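Local coordinates for protein synthesis inhibitor I (Hordeum vulgare, PDB 4FBC) that is a barley member of the ribosome-inactivating protein family, with a mixed alpha-beta fold, and holds adenosine monophosphate in a pocket, at residues E206-A220 against A235-T247. The protein carries 3 engineered substitutions. Residues are numbered along the deposited sequence; the frame is centred on the assembly and turned at random.
Sequences EMKAQVNGWQDLSAA and AKFAPIEKMGVRT
M243 fills the hollow at the bend between helix 205-211 and helix 214-225. Beyond CG its chain is extended (chi3 -179°), which carries the methyl to the floor of the bend. There M243 CE sits 3.3 Å from G213 O and 3.4 Å from A209 O. G213 has no side chain, and the methyl lies where one would point. A209 CB lies against M243 CG, Q210 CG comes in from an adjacent side against M243 CB, and L217 CB closes on the sulfur, 3.9 Å from M243 SD. At the mouth of the hollow the Q210 amide grips the backbone of M243. Q210 NE2 donates to M243 O at 2.9 Å, in the carbonyl plane and nearly in its own amide plane. Q210 OE1 bonds T182, so both ends of the amide are held. The loop's geometry fits a G1 beta bulge: G244, at positive phi, and V245 both face I240. I240 O takes M243 N and V245 N from opposite faces of its plane. Further along, the bumps are smaller. L217 CD1 fits among V245 CG1, I240 CD1 and the edge of the F237 ring. A220 CB presses obliquely on that ring, 3.5 Å from F237 CE1. A water links A220 O to A238 N. Helix 248-254 also touches L217, F237 and V245. W214, just past the G213 N-cap, turns away from the loop and touches adenosine monophosphate.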
# COMPACT_ATOMS: atom_id res chain seq x y z
N GLU A 206 11.98 -10.55 8.16
CA GLU A 206 10.58 -10.88 8.45
C GLU A 206 9.62 -9.96 7.71
O GLU A 206 8.67 -10.43 7.07
CB GLU A 206 10.29 -10.83 9.96
CG GLU A 206 11.02 -11.87 10.80
CD GLU A 206 12.42 -11.44 11.19
OE1 GLU A 206 12.84 -10.33 10.82
OE2 GLU A 206 13.11 -12.22 11.88
N MET A 207 9.87 -8.65 7.77
CA MET A 207 9.04 -7.69 7.07
C MET A 207 9.17 -7.81 5.55
O MET A 207 8.18 -7.63 4.83
CB MET A 207 9.30 -6.25 7.53
CG MET A 207 8.61 -5.92 8.85
SD MET A 207 8.79 -4.18 9.30
CE MET A 207 10.53 -4.11 9.66
N LYS A 208 10.37 -8.13 5.07
CA LYS A 208 10.56 -8.38 3.64
C LYS A 208 9.67 -9.55 3.23
O LYS A 208 8.96 -9.45 2.22
CB LYS A 208 12.03 -8.68 3.29
CG LYS A 208 12.21 -9.16 1.85
CD LYS A 208 13.67 -9.18 1.42
CE LYS A 208 14.50 -10.17 2.24
NZ LYS A 208 15.96 -10.03 1.93
N ALA A 209 9.68 -10.62 4.01
CA ALA A 209 8.85 -11.80 3.72
C ALA A 209 7.36 -11.45 3.74
O ALA A 209 6.59 -11.88 2.87
CB ALA A 209 9.15 -12.92 4.70
N GLN A 210 6.96 -10.66 4.74
CA GLN A 210 5.58 -10.17 4.83
C GLN A 210 5.19 -9.36 3.60
O GLN A 210 4.17 -9.66 2.95
CB GLN A 210 5.41 -9.30 6.09
CG GLN A 210 5.50 -10.09 7.41
CD GLN A 210 5.87 -9.20 8.58
OE1 GLN A 210 5.74 -7.98 8.51
NE2 GLN A 210 6.34 -9.81 9.66
N VAL A 211 6.01 -8.36 3.26
CA VAL A 211 5.76 -7.54 2.08
C VAL A 211 5.63 -8.39 0.81
O VAL A 211 4.74 -8.16 -0.02
CB VAL A 211 6.84 -6.44 1.91
CG1 VAL A 211 6.75 -5.81 0.52
CG2 VAL A 211 6.67 -5.36 2.99
N ASN A 212 6.50 -9.39 0.68
CA ASN A 212 6.48 -10.27 -0.50
C ASN A 212 5.42 -11.39 -0.45
O ASN A 212 5.32 -12.19 -1.39
CB ASN A 212 7.88 -10.85 -0.75
CG ASN A 212 8.86 -9.81 -1.28
OD1 ASN A 212 8.47 -8.81 -1.90
ND2 ASN A 212 10.15 -10.05 -1.05
N GLY A 213 4.63 -11.43 0.62
CA GLY A 213 3.62 -12.47 0.79
C GLY A 213 2.28 -11.99 1.37
O GLY A 213 1.63 -12.71 2.13
N TRP A 214 1.87 -10.79 1.00
CA TRP A 214 0.64 -10.20 1.53
C TRP A 214 -0.58 -11.09 1.28
O TRP A 214 -1.39 -11.32 2.18
CB TRP A 214 0.43 -8.82 0.91
CG TRP A 214 -0.78 -8.05 1.39
CD1 TRP A 214 -1.23 -7.91 2.67
CD2 TRP A 214 -1.66 -7.28 0.56
NE1 TRP A 214 -2.36 -7.11 2.68
CE2 TRP A 214 -2.63 -6.71 1.41
CE3 TRP A 214 -1.72 -7.02 -0.81
CZ2 TRP A 214 -3.66 -5.90 0.92
CZ3 TRP A 214 -2.72 -6.21 -1.30
CH2 TRP A 214 -3.68 -5.66 -0.44
N GLN A 215 -0.70 -11.62 0.07
CA GLN A 215 -1.81 -12.51 -0.25
C GLN A 215 -1.76 -13.79 0.59
O GLN A 215 -2.78 -14.24 1.13
CB GLN A 215 -1.83 -12.82 -1.76
CG GLN A 215 -2.98 -13.74 -2.19
CD GLN A 215 -3.14 -13.77 -3.70
OE1 GLN A 215 -2.19 -13.53 -4.45
NE2 GLN A 215 -4.35 -14.06 -4.17
N ASP A 216 -0.56 -14.38 0.71
CA ASP A 216 -0.37 -15.59 1.51
C ASP A 216 -0.76 -15.38 2.97
O ASP A 216 -1.41 -16.22 3.57
CB ASP A 216 1.10 -16.05 1.45
CG ASP A 216 1.48 -16.67 0.13
OD1 ASP A 216 0.57 -17.10 -0.62
OD2 ASP A 216 2.69 -16.75 -0.15
N LEU A 217 -0.35 -14.26 3.55
CA LEU A 217 -0.64 -14.00 4.96
C LEU A 217 -2.13 -13.70 5.13
O LEU A 217 -2.75 -14.16 6.08
CB LEU A 217 0.21 -12.85 5.51
CG LEU A 217 0.05 -12.55 7.00
CD1 LEU A 217 0.36 -13.76 7.88
CD2 LEU A 217 0.94 -11.36 7.41
N SER A 218 -2.70 -12.93 4.20
CA SER A 218 -4.12 -12.62 4.24
C SER A 218 -4.94 -13.90 4.17
O SER A 218 -5.84 -14.13 4.98
CB SER A 218 -4.51 -11.68 3.09
OG SER A 218 -3.87 -10.42 3.22
N ALA A 219 -4.62 -14.75 3.20
CA ALA A 219 -5.33 -16.02 3.06
C ALA A 219 -5.17 -16.92 4.29
O ALA A 219 -6.13 -17.54 4.73
CB ALA A 219 -4.87 -16.75 1.80
N ALA A 220 -3.96 -17.00 4.85
CA ALA A 220 -3.74 -17.80 6.05
C ALA A 220 -4.63 -17.40 7.23
O ALA A 220 -5.12 -18.26 7.97
CB ALA A 220 -2.26 -17.77 6.46
N ALA A 235 -10.38 -24.49 12.16
CA ALA A 235 -9.11 -24.55 11.45
C ALA A 235 -8.04 -23.80 12.25
O ALA A 235 -8.31 -22.73 12.79
CB ALA A 235 -9.24 -23.96 10.06
N LYS A 236 -6.85 -24.38 12.33
CA LYS A 236 -5.75 -23.74 13.05
C LYS A 236 -4.88 -22.97 12.07
O LYS A 236 -4.74 -23.37 10.91
CB LYS A 236 -4.91 -24.77 13.80
CG LYS A 236 -5.66 -25.54 14.86
CD LYS A 236 -4.82 -26.69 15.42
CE LYS A 236 -5.62 -27.57 16.37
NZ LYS A 236 -6.74 -28.28 15.68
N PHE A 237 -4.30 -21.87 12.53
CA PHE A 237 -3.42 -21.07 11.68
C PHE A 237 -2.19 -21.86 11.25
O PHE A 237 -1.54 -22.51 12.07
CB PHE A 237 -2.99 -19.79 12.42
CG PHE A 237 -2.21 -18.83 11.57
CD1 PHE A 237 -2.86 -17.93 10.73
CD2 PHE A 237 -0.81 -18.82 11.60
CE1 PHE A 237 -2.14 -17.05 9.93
CE2 PHE A 237 -0.09 -17.93 10.81
CZ PHE A 237 -0.75 -17.05 9.98
N ALA A 238 -1.88 -21.82 9.96
CA ALA A 238 -0.68 -22.46 9.45
C ALA A 238 0.49 -21.48 9.48
O ALA A 238 0.50 -20.50 8.73
CB ALA A 238 -0.91 -22.97 8.03
N PRO A 239 1.49 -21.75 10.33
CA PRO A 239 2.61 -20.82 10.52
C PRO A 239 3.33 -20.43 9.24
O PRO A 239 3.44 -21.23 8.29
CB PRO A 239 3.59 -21.61 11.41
CG PRO A 239 2.75 -22.60 12.12
CD PRO A 239 1.64 -22.96 11.16
N ILE A 240 3.81 -19.20 9.20
CA ILE A 240 4.66 -18.75 8.11
C ILE A 240 5.95 -18.27 8.77
O ILE A 240 6.09 -17.09 9.11
CB ILE A 240 3.98 -17.64 7.27
CG1 ILE A 240 2.59 -18.09 6.79
CG2 ILE A 240 4.83 -17.26 6.07
CD1 ILE A 240 1.86 -17.02 5.98
N GLU A 241 6.87 -19.20 8.96
CA GLU A 241 8.06 -18.97 9.76
C GLU A 241 8.91 -17.82 9.23
O GLU A 241 9.52 -17.06 10.00
CB GLU A 241 8.89 -20.25 9.83
CG GLU A 241 9.62 -20.40 11.15
CD GLU A 241 8.66 -20.35 12.32
OE1 GLU A 241 7.64 -21.09 12.30
OE2 GLU A 241 8.92 -19.57 13.26
N LYS A 242 8.96 -17.71 7.91
CA LYS A 242 9.78 -16.70 7.26
C LYS A 242 9.31 -15.28 7.58
O LYS A 242 10.09 -14.33 7.54
CB LYS A 242 9.76 -16.95 5.75
CG LYS A 242 10.97 -16.44 5.00
CD LYS A 242 10.82 -16.69 3.50
CE LYS A 242 11.73 -15.77 2.70
NZ LYS A 242 11.64 -16.03 1.23
N MET A 243 8.02 -15.15 7.87
CA MET A 243 7.44 -13.86 8.25
C MET A 243 7.48 -13.61 9.75
O MET A 243 7.11 -12.52 10.22
CB MET A 243 5.98 -13.79 7.81
CG MET A 243 5.80 -13.83 6.32
SD MET A 243 4.04 -13.68 5.97
CE MET A 243 4.04 -13.78 4.18
N GLY A 244 7.91 -14.61 10.51
CA GLY A 244 7.92 -14.52 11.96
C GLY A 244 6.52 -14.66 12.55
O GLY A 244 6.28 -14.31 13.70
N VAL A 245 5.61 -15.19 11.74
CA VAL A 245 4.20 -15.27 12.11
C VAL A 245 3.78 -16.71 12.30
O VAL A 245 3.56 -17.43 11.33
CB VAL A 245 3.31 -14.61 11.02
CG1 VAL A 245 1.83 -14.75 11.37
CG2 VAL A 245 3.69 -13.16 10.84
N ARG A 246 3.68 -17.12 13.56
CA ARG A 246 3.38 -18.51 13.87
C ARG A 246 1.93 -18.74 14.30
O ARG A 246 1.45 -19.87 14.24
CB ARG A 246 4.30 -19.01 14.98
CG ARG A 246 5.73 -19.13 14.54
CD ARG A 246 6.52 -19.86 15.60
NE ARG A 246 7.94 -19.86 15.30
CZ ARG A 246 8.88 -20.15 16.20
NH1 ARG A 246 8.54 -20.45 17.45
NH2 ARG A 246 10.16 -20.12 15.85
N THR A 247 1.25 -17.69 14.76
CA THR A 247 -0.11 -17.85 15.26
C THR A 247 -1.07 -16.84 14.64
O THR A 247 -0.64 -15.84 14.06
CB THR A 247 -0.19 -17.66 16.79
OG1 THR A 247 0.11 -16.29 17.11
CG2 THR A 247 0.79 -18.59 17.51
O HOH W 1 -3.96 -20.76 7.99